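PDB 3LUP: DegV family protein from Streptococcus agalactiae, which binds a fatty acid, seen here as elaidic acid, and may play a role in lipid transport or fatty acid metabolism. Local coordinates for residues A[77-81]-A[82-86]; A[223-227]-A[228-232]; A[243-246]-A[247-251]. One frame throughout, in Å; residues are numbered along the deposited sequence.

Contact 1: A[77-81]-A[82-86]; sequences CQLEK and EGYTH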
ATOM      1  N   CYS A  77     -20.653   5.050 -12.217  1.00 37.25           N
ATOM      2  CA  CYS A  77     -21.940   5.512 -12.712  1.00 37.78           C
ATOM      3  C   CYS A  77     -22.544   6.549 -11.759  1.00 37.70           C
ATOM      4  O   CYS A  77     -22.980   7.616 -12.194  1.00 37.50           O
ATOM      5  CB  CYS A  77     -22.873   4.317 -12.915  1.00 37.62           C
ATOM      6  SG  CYS A  77     -24.549   4.757 -13.383  1.00 41.25           S
ATOM      7  N   GLN A  78     -22.538   6.233 -10.461  1.00 38.03           N
ATOM      8  CA  GLN A  78     -23.001   7.144  -9.399  1.00 38.21           C
ATOM      9  C   GLN A  78     -22.278   8.506  -9.400  1.00 37.72           C
ATOM     10  O   GLN A  78     -22.904   9.555  -9.225  1.00 37.66           O
ATOM     11  CB  GLN A  78     -22.889   6.458  -8.024  1.00 38.48           C
ATOM     12  CG  GLN A  78     -23.721   7.095  -6.914  1.00 40.90           C
ATOM     13  CD  GLN A  78     -25.209   7.285  -7.295  1.00 44.97           C
ATOM     14  OE1 GLN A  78     -25.809   6.433  -7.958  1.00 46.49           O
ATOM     15  NE2 GLN A  78     -25.803   8.403  -6.859  1.00 45.59           N
ATOM     16  N   LEU A  79     -20.968   8.485  -9.606  1.00 37.33           N
ATOM     17  CA  LEU A  79     -20.182   9.715  -9.666  1.00 37.18           C
ATOM     18  C   LEU A  79     -20.578  10.579 -10.868  1.00 37.06           C
ATOM     19  O   LEU A  79     -20.726  11.799 -10.744  1.00 36.73           O
ATOM     20  CB  LEU A  79     -18.677   9.395  -9.673  1.00 37.28           C
ATOM     21  CG  LEU A  79     -18.121   8.756  -8.388  1.00 37.15           C
ATOM     22  CD1 LEU A  79     -16.815   8.033  -8.627  1.00 37.26           C
ATOM     23  CD2 LEU A  79     -17.950   9.780  -7.308  1.00 36.69           C
ATOM     24  N   GLU A  80     -20.772   9.929 -12.017  1.00 36.97           N
ATOM     25  CA  GLU A  80     -21.215  10.593 -13.240  1.00 37.07           C
ATOM     26  C   GLU A  80     -22.509  11.366 -13.031  1.00 36.70           C
ATOM     27  O   GLU A  80     -22.620  12.505 -13.479  1.00 36.79           O
ATOM     28  CB  GLU A  80     -21.383   9.570 -14.362  1.00 37.47           C
ATOM     29  CG  GLU A  80     -21.821  10.108 -15.729  1.00 39.32           C
ATOM     30  CD  GLU A  80     -21.869   8.996 -16.792  1.00 44.03           C
ATOM     31  OE1 GLU A  80     -20.903   8.185 -16.880  1.00 46.09           O
ATOM     32  OE2 GLU A  80     -22.875   8.921 -17.538  1.00 45.08           O
ATOM     33  N   LYS A  81     -23.482  10.749 -12.358  1.00 36.22           N
ATOM     34  CA  LYS A  81     -24.750  11.430 -12.077  1.00 35.83           C
ATOM     35  C   LYS A  81     -24.715  12.329 -10.832  1.00 34.98           C
ATOM     36  O   LYS A  81     -25.583  13.166 -10.634  1.00 34.49           O
ATOM     37  CB  LYS A  81     -25.944  10.468 -12.083  1.00 36.05           C
ATOM     38  CG  LYS A  81     -25.808   9.218 -11.256  1.00 37.11           C
ATOM     39  CD  LYS A  81     -26.790   8.155 -11.758  1.00 39.15           C
ATOM     40  CE  LYS A  81     -27.169   7.193 -10.641  1.00 42.28           C
ATOM     41  NZ  LYS A  81     -27.785   5.918 -11.133  1.00 44.70           N
ATOM     42  N   GLU A  82     -23.685  12.177 -10.016  1.00 34.36           N
ATOM     43  CA  GLU A  82     -23.491  13.089  -8.909  1.00 33.80           C
ATOM     44  C   GLU A  82     -22.806  14.381  -9.412  1.00 33.19           C
ATOM     45  O   GLU A  82     -22.567  15.312  -8.626  1.00 33.12           O
ATOM     46  CB  GLU A  82     -22.712  12.393  -7.785  1.00 33.94           C
ATOM     47  CG  GLU A  82     -23.437  12.435  -6.462  1.00 36.01           C
ATOM     48  CD  GLU A  82     -23.143  11.249  -5.543  1.00 40.20           C
ATOM     49  OE1 GLU A  82     -21.947  10.914  -5.322  1.00 41.74           O
ATOM     50  OE2 GLU A  82     -24.127  10.667  -5.018  1.00 40.84           O
ATOM     51  N   GLY A  83     -22.512  14.435 -10.720  1.00 32.20           N
ATOM     52  CA  GLY A  83     -21.910  15.611 -11.359  1.00 31.03           C
ATOM     53  C   GLY A  83     -20.384  15.699 -11.466  1.00 30.90           C
ATOM     54  O   GLY A  83     -19.856  16.704 -11.955  1.00 30.96           O
ATOM     55  N   TYR A  84     -19.660  14.671 -11.025  1.00 30.30           N
ATOM     56  CA  TYR A  84     -18.202  14.653 -11.169  1.00 30.05           C
ATOM     57  C   TYR A  84     -17.775  14.602 -12.633  1.00 30.27           C
ATOM     58  O   TYR A  84     -18.431  13.954 -13.441  1.00 30.63           O
ATOM     59  CB  TYR A  84     -17.611  13.451 -10.452  1.00 29.78           C
ATOM     60  CG  TYR A  84     -17.604  13.534  -8.949  1.00 29.59           C
ATOM     61  CD1 TYR A  84     -16.487  14.013  -8.269  1.00 28.69           C
ATOM     62  CD2 TYR A  84     -18.713  13.109  -8.199  1.00 29.21           C
ATOM     63  CE1 TYR A  84     -16.465  14.072  -6.878  1.00 29.43           C
ATOM     64  CE2 TYR A  84     -18.710  13.168  -6.812  1.00 28.17           C
ATOM     65  CZ  TYR A  84     -17.584  13.648  -6.161  1.00 29.29           C
ATOM     66  OH  TYR A  84     -17.562  13.706  -4.791  1.00 29.66           O
ATOM     67  N   THR A  85     -16.669  15.262 -12.974  1.00 30.40           N
ATOM     68  CA  THR A  85     -16.201  15.304 -14.370  1.00 30.24           C
ATOM     69  C   THR A  85     -14.977  14.435 -14.629  1.00 30.48           C
ATOM     70  O   THR A  85     -14.825  13.891 -15.720  1.00 30.86           O
ATOM     71  CB  THR A  85     -15.869  16.732 -14.817  1.00 30.15           C
ATOM     72  OG1 THR A  85     -14.755  17.221 -14.059  1.00 29.47           O
ATOM     73  CG2 THR A  85     -17.069  17.639 -14.619  1.00 29.63           C
ATOM     74  N   HIS A  86     -14.100  14.328 -13.638  1.00 30.54           N
ATOM     75  CA  HIS A  86     -12.893  13.535 -13.766  1.00 30.52           C
ATOM     76  C   HIS A  86     -12.785  12.562 -12.614  1.00 31.23           C
ATOM     77  O   HIS A  86     -13.342  12.793 -11.526  1.00 31.16           O
ATOM     78  CB  HIS A  86     -11.659  14.419 -13.762  1.00 30.41           C
ATOM     79  CG  HIS A  86     -11.589  15.389 -14.903  1.00 30.08           C
ATOM     80  ND1 HIS A  86     -12.356  16.530 -14.957  1.00 29.22           N
ATOM     81  CD2 HIS A  86     -10.822  15.400 -16.017  1.00 29.32           C
ATOM     82  CE1 HIS A  86     -12.073  17.195 -16.062  1.00 29.46           C
ATOM     83  NE2 HIS A  86     -11.148  16.529 -16.725  1.00 28.94           N
TER
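Leu79 O is gripped from beyond the helix end by two amides of 82-86. Tyr84 N gives the sounder bond, 3.1 Å to Leu79 O with an N-H...O angle of 147°. Glu82 N adds a weak, strongly bent bond to the same oxygen. Glu82 N also reaches back to Gln78 O at 2.8 Å, again weakly, as one N-H is divided between two carbonyls of the last turn. This is a Schellman motif closing helix 69-81: Gly83, with positive phi (92°), is the residue that leaves the helical conformation, and its N makes a weak bond to Glu80 O at 3.4 Å. The chain then runs into strand 86-89 of the parallel sheet. Leu79 and Tyr84 pack against each other and onto Ala7 of strand 6-11. Leu79 CD2 comes over one ring face, displaced toward the rim, in a CH-pi contact 3.8 Å from the Tyr84 ring centroid, while Leu79 O sits at the edge in the ring plane. Tyr84 OH bonds to Asp25 and Tyr27, so the ring is held at its far end too, and Lys5 makes a cation-pi contact with it. One turn along, the Gln78 chain, bent at chi2 (52°), brings NE2 within 3.4 Å of Glu82 OE2, a straight but long and weak bond with the amide and carboxylate planes steeply inclined.

Contact 2: A[223-227]-A[228-232]; sequences EMTAD and GEYDI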
ATOM      1  N   GLU A 223      19.657   6.613   1.942  1.00 36.15           N
ATOM      2  CA  GLU A 223      20.039   6.577   0.532  1.00 36.57           C
ATOM      3  C   GLU A 223      18.895   7.040  -0.338  1.00 36.12           C
ATOM      4  O   GLU A 223      19.051   7.940  -1.174  1.00 36.04           O
ATOM      5  CB  GLU A 223      20.417   5.170   0.109  1.00 36.78           C
ATOM      6  CG  GLU A 223      21.740   4.696   0.663  1.00 40.76           C
ATOM      7  CD  GLU A 223      22.238   3.439  -0.042  1.00 45.58           C
ATOM      8  OE1 GLU A 223      21.531   2.952  -0.971  1.00 46.99           O
ATOM      9  OE2 GLU A 223      23.339   2.955   0.331  1.00 46.64           O
HETATM   10  N   MSE A 224      17.741   6.414  -0.121  1.00 35.45           N
HETATM   11  CA  MSE A 224      16.559   6.648  -0.926  1.00 34.96           C
HETATM   12  C   MSE A 224      16.053   8.094  -0.875  1.00 34.26           C
HETATM   13  O   MSE A 224      15.529   8.600  -1.869  1.00 34.00           O
HETATM   14  CB  MSE A 224      15.456   5.657  -0.525  1.00 35.12           C
HETATM   15  CG  MSE A 224      15.885   4.203  -0.705  1.00 36.67           C
HETATM   16 SE   MSE A 224      16.082   3.633  -2.587  0.75 41.56          SE
HETATM   17  CE  MSE A 224      17.889   2.888  -2.515  1.00 40.85           C
ATOM     18  N   THR A 225      16.217   8.751   0.275  1.00 33.43           N
ATOM     19  CA  THR A 225      15.660  10.089   0.488  1.00 32.52           C
ATOM     20  C   THR A 225      16.642  11.203   0.184  1.00 31.90           C
ATOM     21  O   THR A 225      16.341  12.380   0.382  1.00 32.11           O
ATOM     22  CB  THR A 225      15.115  10.263   1.922  1.00 32.55           C
ATOM     23  OG1 THR A 225      16.179  10.096   2.869  1.00 33.23           O
ATOM     24  CG2 THR A 225      14.024   9.254   2.200  1.00 32.17           C
ATOM     25  N   ALA A 226      17.812  10.832  -0.317  1.00 31.59           N
ATOM     26  CA  ALA A 226      18.880  11.798  -0.612  1.00 30.96           C
ATOM     27  C   ALA A 226      18.519  12.790  -1.710  1.00 30.48           C
ATOM     28  O   ALA A 226      19.093  13.870  -1.771  1.00 30.11           O
ATOM     29  CB  ALA A 226      20.153  11.068  -0.981  1.00 30.98           C
ATOM     30  N   ASP A 227      17.573  12.421  -2.569  1.00 30.30           N
ATOM     31  CA  ASP A 227      17.269  13.223  -3.755  1.00 30.45           C
ATOM     32  C   ASP A 227      16.092  14.212  -3.636  1.00 30.53           C
ATOM     33  O   ASP A 227      15.722  14.849  -4.618  1.00 30.78           O
ATOM     34  CB  ASP A 227      17.154  12.346  -5.018  1.00 30.21           C
ATOM     35  CG  ASP A 227      16.033  11.333  -4.938  1.00 30.12           C
ATOM     36  OD1 ASP A 227      15.474  11.135  -3.841  1.00 28.72           O
ATOM     37  OD2 ASP A 227      15.718  10.726  -5.982  1.00 29.71           O
ATOM     38  N   GLY A 228      15.516  14.351  -2.446  1.00 30.36           N
ATOM     39  CA  GLY A 228      14.437  15.306  -2.267  1.00 30.27           C
ATOM     40  C   GLY A 228      13.766  15.213  -0.922  1.00 30.57           C
ATOM     41  O   GLY A 228      14.322  14.649   0.029  1.00 30.96           O
ATOM     42  N   GLU A 229      12.559  15.760  -0.844  1.00 30.40           N
ATOM     43  CA  GLU A 229      11.825  15.841   0.415  1.00 30.28           C
ATOM     44  C   GLU A 229      10.726  14.785   0.461  1.00 29.79           C
ATOM     45  O   GLU A 229       9.808  14.796  -0.368  1.00 29.67           O
ATOM     46  CB  GLU A 229      11.250  17.253   0.594  1.00 30.65           C
ATOM     47  CG  GLU A 229      12.307  18.356   0.714  1.00 32.01           C
ATOM     48  CD  GLU A 229      12.925  18.428   2.114  1.00 35.12           C
ATOM     49  OE1 GLU A 229      12.158  18.554   3.104  1.00 37.44           O
ATOM     50  OE2 GLU A 229      14.171  18.363   2.231  1.00 34.77           O
ATOM     51  N   TYR A 230      10.822  13.866   1.425  1.00 29.18           N
ATOM     52  CA  TYR A 230       9.911  12.723   1.477  1.00 28.46           C
ATOM     53  C   TYR A 230       9.114  12.614   2.758  1.00 28.65           C
ATOM     54  O   TYR A 230       9.657  12.770   3.842  1.00 28.91           O
ATOM     55  CB  TYR A 230      10.694  11.425   1.313  1.00 28.19           C
ATOM     56  CG  TYR A 230      11.303  11.235  -0.049  1.00 27.61           C
ATOM     57  CD1 TYR A 230      10.644  10.494  -1.030  1.00 25.90           C
ATOM     58  CD2 TYR A 230      12.554  11.796  -0.363  1.00 27.45           C
ATOM     59  CE1 TYR A 230      11.204  10.312  -2.287  1.00 25.73           C
ATOM     60  CE2 TYR A 230      13.117  11.623  -1.620  1.00 26.82           C
ATOM     61  CZ  TYR A 230      12.439  10.873  -2.573  1.00 27.03           C
ATOM     62  OH  TYR A 230      12.998  10.702  -3.820  1.00 28.95           O
ATOM     63  N   ASP A 231       7.826  12.314   2.638  1.00 28.92           N
ATOM     64  CA  ASP A 231       7.071  11.790   3.777  1.00 29.23           C
ATOM     65  C   ASP A 231       7.531  10.343   4.032  1.00 29.23           C
ATOM     66  O   ASP A 231       7.540   9.516   3.097  1.00 29.18           O
ATOM     67  CB  ASP A 231       5.563  11.872   3.516  1.00 29.08           C
ATOM     68  CG  ASP A 231       5.026  13.327   3.567  1.00 31.14           C
ATOM     69  OD1 ASP A 231       5.305  14.038   4.570  1.00 31.95           O
ATOM     70  OD2 ASP A 231       4.317  13.758   2.618  1.00 30.89           O
ATOM     71  N   ILE A 232       7.947  10.049   5.271  1.00 28.77           N
ATOM     72  CA  ILE A 232       8.416   8.695   5.622  1.00 29.04           C
ATOM     73  C   ILE A 232       7.501   7.988   6.638  1.00 29.27           C
ATOM     74  O   ILE A 232       7.112   8.573   7.653  1.00 29.90           O
ATOM     75  CB  ILE A 232       9.881   8.674   6.151  1.00 28.91           C
ATOM     76  CG1 ILE A 232      10.779   9.575   5.311  1.00 29.28           C
ATOM     77  CG2 ILE A 232      10.446   7.250   6.148  1.00 29.14           C
ATOM     78  CD1 ILE A 232      12.105   9.878   5.961  1.00 28.91           C
TER
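From Thr225 to Gly228 the backbone leaves helix 210-224 and swings round into strand 230-236, with no backbone hydrogen bond joining 223-227 to 228-232. Thr225 O and Gly228 O lie 3.1 Å apart, but both are acceptors. Within the turn Ala226 N still bonds back to Glu223 O, and Gly228 is nearly fully extended. The link is made by side chains: Tyr230 OH donates to Asp227 OD1 at 2.5 Å. It meets the oxygen on the syn side, 32° out of the carboxylate plane, and ring and carboxylate are only 15° from coplanar. Asp227 CG stands between its own backbone N and carbonyl carbon (chi1 62°), which turns the carboxylate back toward the ring. OD2 forms a salt bridge with Lys157, which probably helps keep the acid ionised. Nearer the strand, Thr225 crosses the ring at an angle near CD2, with Thr225 CB 3.8 Å from Tyr230 CD2, and its CG2 is 4.3 Å from Ile232 CD1. The hydroxyl OG1 is taken up by Val221 O in the preceding helical turn. Thr225, Tyr230 and Ile232 all rest on Ile281 of strand 277-283, the antiparallel neighbour of 230-236, while Ile232 backbone atoms pair with Glu260 of strand 259-263.

Contact 3: A[243-246]-A[247-251]; sequences AEQL and YNLLA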
ATOM      1  N   ALA A 243       9.475  -1.395  15.100  1.00 35.39           N
ATOM      2  CA  ALA A 243       9.195  -0.073  14.522  1.00 34.58           C
ATOM      3  C   ALA A 243       9.796   1.084  15.336  1.00 34.21           C
ATOM      4  O   ALA A 243      10.318   2.037  14.765  1.00 33.60           O
ATOM      5  CB  ALA A 243       7.687   0.117  14.315  1.00 34.23           C
ATOM      6  N   GLU A 244       9.711   0.999  16.664  1.00 34.15           N
ATOM      7  CA  GLU A 244      10.330   1.990  17.552  1.00 34.45           C
ATOM      8  C   GLU A 244      11.841   1.962  17.406  1.00 34.08           C
ATOM      9  O   GLU A 244      12.490   2.997  17.418  1.00 33.74           O
ATOM     10  CB  GLU A 244       9.972   1.726  19.006  1.00 34.59           C
ATOM     11  CG  GLU A 244       8.528   2.024  19.362  1.00 37.29           C
ATOM     12  CD  GLU A 244       8.243   1.835  20.859  1.00 41.95           C
ATOM     13  OE1 GLU A 244       9.080   1.199  21.566  1.00 42.56           O
ATOM     14  OE2 GLU A 244       7.177   2.320  21.327  1.00 42.69           O
ATOM     15  N   GLN A 245      12.386   0.758  17.270  1.00 34.16           N
ATOM     16  CA  GLN A 245      13.794   0.560  16.975  1.00 34.22           C
ATOM     17  C   GLN A 245      14.183   1.292  15.697  1.00 34.15           C
ATOM     18  O   GLN A 245      15.074   2.140  15.714  1.00 34.46           O
ATOM     19  CB  GLN A 245      14.096  -0.935  16.853  1.00 34.45           C
ATOM     20  CG  GLN A 245      15.432  -1.274  16.207  1.00 35.74           C
ATOM     21  CD  GLN A 245      16.628  -0.859  17.034  1.00 36.99           C
ATOM     22  OE1 GLN A 245      16.504  -0.472  18.191  1.00 38.38           O
ATOM     23  NE2 GLN A 245      17.802  -0.943  16.439  1.00 38.54           N
ATOM     24  N   LEU A 246      13.507   0.971  14.593  1.00 33.77           N
ATOM     25  CA  LEU A 246      13.791   1.608  13.317  1.00 33.40           C
ATOM     26  C   LEU A 246      13.589   3.114  13.403  1.00 33.56           C
ATOM     27  O   LEU A 246      14.354   3.877  12.814  1.00 33.68           O
ATOM     28  CB  LEU A 246      12.931   1.012  12.206  1.00 32.91           C
ATOM     29  CG  LEU A 246      13.105   1.550  10.777  1.00 32.33           C
ATOM     30  CD1 LEU A 246      14.580   1.662  10.274  1.00 28.54           C
ATOM     31  CD2 LEU A 246      12.233   0.709   9.828  1.00 31.17           C
ATOM     32  N   TYR A 247      12.567   3.531  14.150  1.00 33.64           N
ATOM     33  CA  TYR A 247      12.291   4.946  14.388  1.00 33.73           C
ATOM     34  C   TYR A 247      13.487   5.636  15.010  1.00 33.53           C
ATOM     35  O   TYR A 247      13.871   6.731  14.581  1.00 33.58           O
ATOM     36  CB  TYR A 247      11.081   5.111  15.306  1.00 33.92           C
ATOM     37  CG  TYR A 247      10.673   6.544  15.554  1.00 34.83           C
ATOM     38  CD1 TYR A 247       9.750   7.185  14.719  1.00 35.59           C
ATOM     39  CD2 TYR A 247      11.188   7.257  16.636  1.00 35.69           C
ATOM     40  CE1 TYR A 247       9.367   8.494  14.947  1.00 35.37           C
ATOM     41  CE2 TYR A 247      10.801   8.565  16.877  1.00 36.00           C
ATOM     42  CZ  TYR A 247       9.893   9.172  16.030  1.00 35.78           C
ATOM     43  OH  TYR A 247       9.527  10.470  16.270  1.00 36.59           O
ATOM     44  N   ASN A 248      14.059   4.992  16.028  1.00 33.17           N
ATOM     45  CA  ASN A 248      15.241   5.512  16.712  1.00 32.54           C
ATOM     46  C   ASN A 248      16.453   5.544  15.803  1.00 32.26           C
ATOM     47  O   ASN A 248      17.155   6.542  15.773  1.00 32.26           O
ATOM     48  CB  ASN A 248      15.530   4.733  17.992  1.00 32.30           C
ATOM     49  CG  ASN A 248      14.424   4.881  19.023  1.00 32.78           C
ATOM     50  OD1 ASN A 248      13.752   5.916  19.092  1.00 33.66           O
ATOM     51  ND2 ASN A 248      14.220   3.839  19.824  1.00 32.25           N
ATOM     52  N   LEU A 249      16.677   4.474  15.043  1.00 31.89           N
ATOM     53  CA  LEU A 249      17.743   4.454  14.049  1.00 31.90           C
ATOM     54  C   LEU A 249      17.624   5.622  13.071  1.00 32.30           C
ATOM     55  O   LEU A 249      18.628   6.206  12.677  1.00 32.74           O
ATOM     56  CB  LEU A 249      17.747   3.137  13.273  1.00 31.64           C
ATOM     57  CG  LEU A 249      18.137   1.859  14.022  1.00 31.61           C
ATOM     58  CD1 LEU A 249      17.714   0.604  13.221  1.00 30.92           C
ATOM     59  CD2 LEU A 249      19.631   1.841  14.387  1.00 29.19           C
ATOM     60  N   LEU A 250      16.394   5.958  12.687  1.00 32.62           N
ATOM     61  CA  LEU A 250      16.125   7.075  11.788  1.00 32.49           C
ATOM     62  C   LEU A 250      16.124   8.420  12.510  1.00 32.64           C
ATOM     63  O   LEU A 250      16.427   9.451  11.911  1.00 32.54           O
ATOM     64  CB  LEU A 250      14.803   6.855  11.068  1.00 32.47           C
ATOM     65  CG  LEU A 250      14.843   5.747  10.015  1.00 32.30           C
ATOM     66  CD1 LEU A 250      13.499   5.655   9.350  1.00 33.01           C
ATOM     67  CD2 LEU A 250      15.923   6.022   8.980  1.00 32.14           C
ATOM     68  N   ALA A 251      15.784   8.399  13.794  1.00 32.63           N
ATOM     69  CA  ALA A 251      15.869   9.589  14.629  1.00 32.80           C
ATOM     70  C   ALA A 251      17.331   9.998  14.749  1.00 32.89           C
ATOM     71  O   ALA A 251      17.681  11.152  14.525  1.00 32.71           O
ATOM     72  CB  ALA A 251      15.260   9.327  16.013  1.00 32.70           C
TER
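Ala243 and Tyr247 start a run of four i to i+4 backbone bonds in helix 240-252, the crossover helix of a beta-alpha-beta unit between strands 230-236 and 259-263. Tyr247 N donates to Ala243 O at 2.8 Å, Asn248 N to Glu244 O at 2.9 Å, Leu249 N to Gln245 O, and Leu250 N to Leu246 O. Each of the four carbonyls of 243-246 thus has an amide partner one turn on. The Leu249 N bond is the straightest of them, with an N-H...O angle of 169°. Side-chain amides add no bond between the two segments: Asn248 ND2 comes to 3.1 Å from Glu244 O, but at too poor an angle to count. Glu244 OE2 has a weak hydrogen bond from Gln240. Leu246 and Leu250 run next to each other toward helix 210-224, where they touch Leu217 and Val221 respectively; between them Leu246 CD1 meets Leu250 CG at 4.1 Å. Tyr247 leans instead onto the strands: with CG anti to the backbone N (chi1 -177°), the ring is carried over to Ile234 and Ile261. The Gln245 chain, bent at chi2 (67°), crosses the Leu249 branch, so that the amide NE2 of Gln245 lies 3.6 Å from the methyl Leu249 CD1.

Contacts 2 and 3 are neighbours, with centres 16 Å apart and nearest atoms about 5 Å apart. Strand 230-236 leads from one to helix 240-252 of the other, and both touch Leu255 and Val221. Contact 1 stands well away, its centre 36 Å from that of contact 2 and 44 Å from that of contact 3, where helix 69-81 leads into strand 86-89 of the four-stranded parallel sheet; contacts 1 and 3 lie on opposite sides of the chain's centre. Elaidic acid lies about 9 Å from the side chain of Ile232 in contact 2 and about 10 Å from that of Leu246 in contact 3. At these distances the two side chains do not touch the ligand directly.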